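Side-chain contacts in cytoplasmic export protein 1 (Saccharomyces cerevisiae, PDB 3VWA), which takes part in the nuclear export of tRNA, binding tRNA and perhaps passing aminoacylated tRNA from export receptors at the nuclear pore to the translation machinery: residues Gly341-Ile346 and Lys374-Ser379; Ser349-Asp354 and Tyr382-Gln387. All coordinates share one frame; numbering follows the deposited sequence.

Interaction 1 of 2, residues Gly341-Ile346 and Lys374-Ser379; sequences GFNDLI and KSEISS
Asn343 and Glu376 reach toward each other from neighbouring helices, and their two side chains make up the whole contact between Gly341-Ile346 and Lys374-Ser379. ND2 of Asn343 gives a hydrogen bond to OE2 of Glu376, 2.8 Å long and bent, with 139° at the hydrogen. OE2 receives it through the syn lone pair, on the side of its other oxygen, whereas the acceptor lies 27° out of the amide plane of Asn343. The side chains cross at about a right angle, and beside the bond CB of Asn343 is 3.5 Å from OE2 of Glu376. With CG between backbone N and carbonyl carbon (chi1 72°), OD1 of Asn343 accepts a weak hydrogen bond from N of Asp344.

Away from this close spot the contact is loose: it lies at the surface, and the CA atoms of Asn343 and Glu376 are 8.1 Å apart. Arg380 pairs with Asp344 and, more weakly, with Glu376, which probably eases the proximity of the two acids. Phe342 and Ile346 touch helices 321-335 and 355-368. Two helices separated in sequence by helix 355-368 thus pack side by side next to the first HEAT repeat, as in a HEAT-like array.

Interaction 2 of 2, residues Ser349-Asp354 and Tyr382-Gln387; sequences SFKLPD and YPHFIQ
The imidazole of His384 takes CG of Lys351 over one face, in a CH-pi contact with CG 4.0 Å from the ring centroid and 26° off the normal. CG of Lys351 lies toward the rim, nearest CE1 of His384 at 3.7 Å. The Phe350 ring meets CB of Phe385 obliquely, CE1 of Phe350 being 4.1 Å from CB of Phe385; the same CE1 lies at the edge of the Phe385 ring, near its plane, and O of Tyr382 is also at that ring's edge, in plane. The two phenylalanine side chains run side by side and point the same way.

CG of His384 stands anti to the carbonyl carbon (chi1 -56°), which turns the imidazole back along its helix, where ND1 bonds weakly to O of Arg380. At the root of this side chain the backbones come closest, Phe350 and His384 having CA atoms 6.1 Å apart. CB of His384 touches O of Phe350 at 3.7 Å, and that oxygen is hydrogen-bonded by Arg358.

Helices 342-351 and 374-387 pack here as neighbours, consistent with a HEAT-type solenoid; helix 374-387 runs into the first HEAT repeat (381-419). Helix 355-368 comes between them in sequence and lies against both phenylalanines, Leu361 touching Phe350 and Leu362 and Leu365 touching Phe385. Thr400, Thr403 and Ile407 of helix 394-407 add to the buried surroundings of Phe385.

Lys351 belongs to the exposed side. Its chain is extended as far as CE and bends at the last torsion (chi4 82°), leaving NZ of Lys351 5.0 Å from NE2 of His384, beyond direct contact.

From the N terminus the chain passes through Gly341-Ile346, at the start of helix 342-351, then Ser349-Asp354, its last turn and exit, continues through helix 355-368, and enters helix 374-387, where Lys374-Ser379 precedes Tyr382-Gln387. Interaction 1 closes its loop at Lys374-Ser379, interaction 2 at Tyr382-Gln387; each spans 27 intervening residues. Because the four segments alternate, the loops cross. The contacts' centres lie 12 Å apart, and a probable backbone hydrogen bond from Tyr382 N to Ile377 O (2.7 Å) links them. Together they join helix 342-351 to helix 374-387, which leads into the first HEAT repeat, in the helical part of a fragment that also holds a kinase-like domain.

Interaction 1 of 2, residues Gly341-Ile346 and Lys374-Ser379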
loop_
_atom_site.group_PDB
_atom_site.type_symbol
_atom_site.label_atom_id
_atom_site.label_comp_id
_atom_site.label_asym_id
_atom_site.label_seq_id
_atom_site.Cartn_x
_atom_site.Cartn_y
_atom_site.Cartn_z
ATOM N N GLY A 341 1.851 6.072 11.905
ATOM C CA GLY A 341 0.875 7.081 12.291
ATOM C C GLY A 341 -0.385 7.097 11.446
ATOM O O GLY A 341 -1.280 7.906 11.696
ATOM N N PHE A 342 -0.454 6.234 10.428
ATOM C CA PHE A 342 -1.672 6.036 9.683
ATOM C C PHE A 342 -2.832 5.884 10.682
ATOM O O PHE A 342 -3.875 6.559 10.604
ATOM C CB PHE A 342 -1.491 4.760 8.863
ATOM C CG PHE A 342 -2.656 4.439 7.987
ATOM C CD1 PHE A 342 -3.019 5.293 6.953
ATOM C CD2 PHE A 342 -3.399 3.294 8.203
ATOM C CE1 PHE A 342 -4.114 5.013 6.163
ATOM C CE2 PHE A 342 -4.488 2.994 7.394
ATOM C CZ PHE A 342 -4.837 3.857 6.370
ATOM N N ASN A 343 -2.626 5.021 11.664
ATOM C CA ASN A 343 -3.597 4.865 12.718
ATOM C C ASN A 343 -4.062 6.225 13.273
ATOM O O ASN A 343 -5.272 6.443 13.379
ATOM C CB ASN A 343 -3.069 3.905 13.815
ATOM C CG ASN A 343 -1.944 4.515 14.696
ATOM O OD1 ASN A 343 -1.315 5.542 14.357
ATOM N ND2 ASN A 343 -1.701 3.877 15.854
ATOM N N ASP A 344 -3.124 7.157 13.567
ATOM C CA ASP A 344 -3.497 8.484 14.088
ATOM C C ASP A 344 -4.208 9.333 13.069
ATOM O O ASP A 344 -5.105 10.096 13.417
ATOM C CB ASP A 344 -2.274 9.237 14.656
ATOM C CG ASP A 344 -1.657 8.535 15.852
ATOM O OD1 ASP A 344 -2.339 7.701 16.494
ATOM O OD2 ASP A 344 -0.481 8.796 16.160
ATOM N N LEU A 345 -3.858 9.146 11.796
ATOM C CA LEU A 345 -4.469 9.865 10.690
ATOM C C LEU A 345 -5.943 9.524 10.597
ATOM O O LEU A 345 -6.791 10.398 10.481
ATOM C CB LEU A 345 -3.756 9.505 9.378
ATOM C CG LEU A 345 -4.040 10.453 8.181
ATOM C CD1 LEU A 345 -2.806 10.558 7.305
ATOM C CD2 LEU A 345 -5.210 10.006 7.324
ATOM N N ILE A 346 -6.234 8.236 10.704
ATOM C CA ILE A 346 -7.576 7.726 10.514
ATOM C C ILE A 346 -8.421 8.155 11.702
ATOM O O ILE A 346 -9.525 8.603 11.523
ATOM C CB ILE A 346 -7.570 6.195 10.329
ATOM C CG1 ILE A 346 -6.965 5.847 8.962
ATOM C CG2 ILE A 346 -8.954 5.589 10.543
ATOM C CD1 ILE A 346 -7.788 6.266 7.772
ATOM N N LYS A 374 -8.192 -4.164 16.288
ATOM C CA LYS A 374 -9.499 -4.219 16.963
ATOM C C LYS A 374 -9.616 -3.335 18.208
ATOM O O LYS A 374 -10.607 -2.592 18.376
ATOM C CB LYS A 374 -9.883 -5.693 17.229
ATOM C CG LYS A 374 -9.905 -6.503 15.917
ATOM C CD LYS A 374 -10.432 -7.932 16.044
ATOM C CE LYS A 374 -10.921 -8.471 14.693
ATOM N NZ LYS A 374 -11.571 -9.818 14.755
ATOM N N SER A 375 -8.591 -3.352 19.045
ATOM C CA SER A 375 -8.568 -2.482 20.215
ATOM C C SER A 375 -8.551 -1.015 19.814
ATOM O O SER A 375 -9.219 -0.179 20.433
ATOM C CB SER A 375 -7.399 -2.845 21.164
ATOM O OG SER A 375 -6.286 -1.953 21.027
ATOM N N GLU A 376 -7.802 -0.682 18.767
ATOM C CA GLU A 376 -7.785 0.704 18.265
ATOM C C GLU A 376 -9.145 1.076 17.647
ATOM O O GLU A 376 -9.695 2.177 17.866
ATOM C CB GLU A 376 -6.703 0.852 17.195
ATOM C CG GLU A 376 -5.275 0.792 17.707
ATOM C CD GLU A 376 -4.309 1.412 16.711
ATOM O OE1 GLU A 376 -4.004 0.735 15.695
ATOM O OE2 GLU A 376 -3.877 2.578 16.938
ATOM N N ILE A 377 -9.713 0.151 16.883
ATOM C CA ILE A 377 -11.029 0.431 16.298
ATOM C C ILE A 377 -12.098 0.707 17.366
ATOM O O ILE A 377 -12.861 1.696 17.304
ATOM C CB ILE A 377 -11.487 -0.688 15.360
ATOM C CG1 ILE A 377 -10.806 -0.520 14.009
ATOM C CG2 ILE A 377 -12.984 -0.569 15.118
ATOM C CD1 ILE A 377 -10.271 -1.815 13.487
ATOM N N SER A 378 -12.120 -0.163 18.357
ATOM C CA SER A 378 -13.097 -0.099 19.411
ATOM C C SER A 378 -12.819 1.130 20.268
ATOM O O SER A 378 -13.715 1.895 20.633
ATOM C CB SER A 378 -13.004 -1.382 20.211
ATOM O OG SER A 378 -13.385 -1.142 21.551
ATOM N N SER A 379 -11.543 1.339 20.524
ATOM C CA SER A 379 -11.114 2.347 21.465
ATOM C C SER A 379 -11.165 3.749 20.882
ATOM O O SER A 379 -11.679 4.656 21.518
ATOM C CB SER A 379 -9.699 2.024 21.949
ATOM O OG SER A 379 -9.200 3.084 22.708
#

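Interaction 2 of 2, residues Ser349-Asp354 and Tyr382-Gln387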
loop_
_atom_site.group_PDB
_atom_site.type_symbol
_atom_site.label_atom_id
_atom_site.label_comp_id
_atom_site.label_asym_id
_atom_site.label_seq_id
_atom_site.Cartn_x
_atom_site.Cartn_y
_atom_site.Cartn_z
ATOM N N SER A 349 -9.263 11.817 11.311
ATOM C CA SER A 349 -10.271 11.978 10.299
ATOM C C SER A 349 -11.676 11.575 10.762
ATOM O O SER A 349 -12.628 12.186 10.335
ATOM C CB SER A 349 -9.821 11.358 8.983
ATOM O OG SER A 349 -9.882 9.945 9.027
ATOM N N PHE A 350 -11.786 10.626 11.698
ATOM C CA PHE A 350 -13.077 10.271 12.343
ATOM C C PHE A 350 -13.627 11.355 13.272
ATOM O O PHE A 350 -14.846 11.537 13.376
ATOM C CB PHE A 350 -12.996 8.895 13.051
ATOM C CG PHE A 350 -13.420 7.726 12.156
ATOM C CD1 PHE A 350 -14.771 7.378 12.037
ATOM C CD2 PHE A 350 -12.488 7.034 11.375
ATOM C CE1 PHE A 350 -15.207 6.353 11.189
ATOM C CE2 PHE A 350 -12.914 5.989 10.538
ATOM C CZ PHE A 350 -14.269 5.630 10.452
ATOM N N LYS A 351 -12.726 12.101 13.905
ATOM C CA LYS A 351 -13.098 13.244 14.729
ATOM C C LYS A 351 -13.496 14.446 13.866
ATOM O O LYS A 351 -14.106 15.373 14.369
ATOM C CB LYS A 351 -11.931 13.705 15.611
ATOM C CG LYS A 351 -11.393 12.752 16.665
ATOM C CD LYS A 351 -10.337 13.502 17.468
ATOM C CE LYS A 351 -10.028 12.845 18.802
ATOM N NZ LYS A 351 -9.062 11.711 18.671
ATOM N N LEU A 352 -13.139 14.466 12.583
ATOM C CA LEU A 352 -13.547 15.608 11.723
ATOM C C LEU A 352 -15.066 15.725 11.558
ATOM O O LEU A 352 -15.728 14.749 11.281
ATOM C CB LEU A 352 -12.933 15.514 10.345
ATOM C CG LEU A 352 -11.474 15.870 10.284
ATOM C CD1 LEU A 352 -11.011 15.434 8.917
ATOM C CD2 LEU A 352 -11.293 17.374 10.496
ATOM N N PRO A 353 -15.626 16.931 11.728
ATOM C CA PRO A 353 -17.088 16.848 11.629
ATOM C C PRO A 353 -17.598 16.864 10.183
ATOM O O PRO A 353 -18.813 16.884 9.971
ATOM C CB PRO A 353 -17.581 18.056 12.468
ATOM C CG PRO A 353 -16.390 18.464 13.296
ATOM C CD PRO A 353 -15.179 18.136 12.449
ATOM N N ASP A 354 -16.694 16.812 9.201
ATOM C CA ASP A 354 -17.123 16.786 7.797
ATOM C C ASP A 354 -17.841 15.491 7.344
ATOM O O ASP A 354 -17.297 14.414 7.434
ATOM C CB ASP A 354 -15.972 17.074 6.846
ATOM C CG ASP A 354 -16.464 17.608 5.536
ATOM O OD1 ASP A 354 -16.336 16.942 4.497
ATOM O OD2 ASP A 354 -17.053 18.697 5.564
ATOM N N TYR A 382 -14.767 3.619 16.983
ATOM C CA TYR A 382 -16.180 3.359 17.152
ATOM C C TYR A 382 -16.949 4.515 17.776
ATOM O O TYR A 382 -18.004 4.875 17.281
ATOM C CB TYR A 382 -16.397 2.089 18.006
ATOM C CG TYR A 382 -17.846 1.738 18.213
ATOM C CD1 TYR A 382 -18.576 1.234 17.155
ATOM C CD2 TYR A 382 -18.498 1.921 19.445
ATOM C CE1 TYR A 382 -19.897 0.905 17.279
ATOM C CE2 TYR A 382 -19.848 1.578 19.580
ATOM C CZ TYR A 382 -20.523 1.051 18.459
ATOM O OH TYR A 382 -21.841 0.651 18.419
ATOM N N PRO A 383 -16.441 5.093 18.882
ATOM C CA PRO A 383 -17.231 6.122 19.545
ATOM C C PRO A 383 -17.581 7.277 18.599
ATOM O O PRO A 383 -18.604 7.906 18.783
ATOM C CB PRO A 383 -16.296 6.597 20.678
ATOM C CG PRO A 383 -15.454 5.385 20.955
ATOM C CD PRO A 383 -15.169 4.865 19.575
ATOM N N HIS A 384 -16.761 7.559 17.599
ATOM C CA HIS A 384 -17.122 8.627 16.626
ATOM C C HIS A 384 -17.920 8.034 15.527
ATOM O O HIS A 384 -18.904 8.614 15.021
ATOM C CB HIS A 384 -15.849 9.280 16.064
ATOM C CG HIS A 384 -14.940 9.830 17.133
ATOM N ND1 HIS A 384 -13.707 9.334 17.377
ATOM C CD2 HIS A 384 -15.139 10.853 18.049
ATOM C CE1 HIS A 384 -13.147 10.016 18.385
ATOM N NE2 HIS A 384 -14.021 10.944 18.798
ATOM N N PHE A 385 -17.513 6.837 15.128
ATOM C CA PHE A 385 -18.231 6.138 14.102
ATOM C C PHE A 385 -19.741 6.120 14.385
ATOM O O PHE A 385 -20.580 6.438 13.523
ATOM C CB PHE A 385 -17.670 4.741 13.999
ATOM C CG PHE A 385 -18.597 3.771 13.336
ATOM C CD1 PHE A 385 -18.657 3.675 11.936
ATOM C CD2 PHE A 385 -19.429 2.953 14.118
ATOM C CE1 PHE A 385 -19.514 2.765 11.321
ATOM C CE2 PHE A 385 -20.262 2.036 13.505
ATOM C CZ PHE A 385 -20.310 1.965 12.116
ATOM N N ILE A 386 -20.074 5.764 15.617
ATOM C CA ILE A 386 -21.453 5.454 15.989
ATOM C C ILE A 386 -22.351 6.671 16.089
ATOM O O ILE A 386 -23.533 6.573 15.842
ATOM C CB ILE A 386 -21.499 4.592 17.318
ATOM C CG1 ILE A 386 -22.828 3.849 17.437
ATOM C CG2 ILE A 386 -21.088 5.384 18.557
ATOM C CD1 ILE A 386 -23.018 2.888 16.278
ATOM N N GLN A 387 -21.785 7.814 16.441
ATOM C CA GLN A 387 -22.521 9.089 16.442
ATOM C C GLN A 387 -23.066 9.349 15.067
ATOM O O GLN A 387 -24.032 10.102 14.915
ATOM C CB GLN A 387 -21.621 10.271 16.867
ATOM C CG GLN A 387 -21.150 10.242 18.314
ATOM C CD GLN A 387 -22.152 9.568 19.247
ATOM O OE1 GLN A 387 -22.944 10.216 19.913
ATOM N NE2 GLN A 387 -22.111 8.245 19.294
#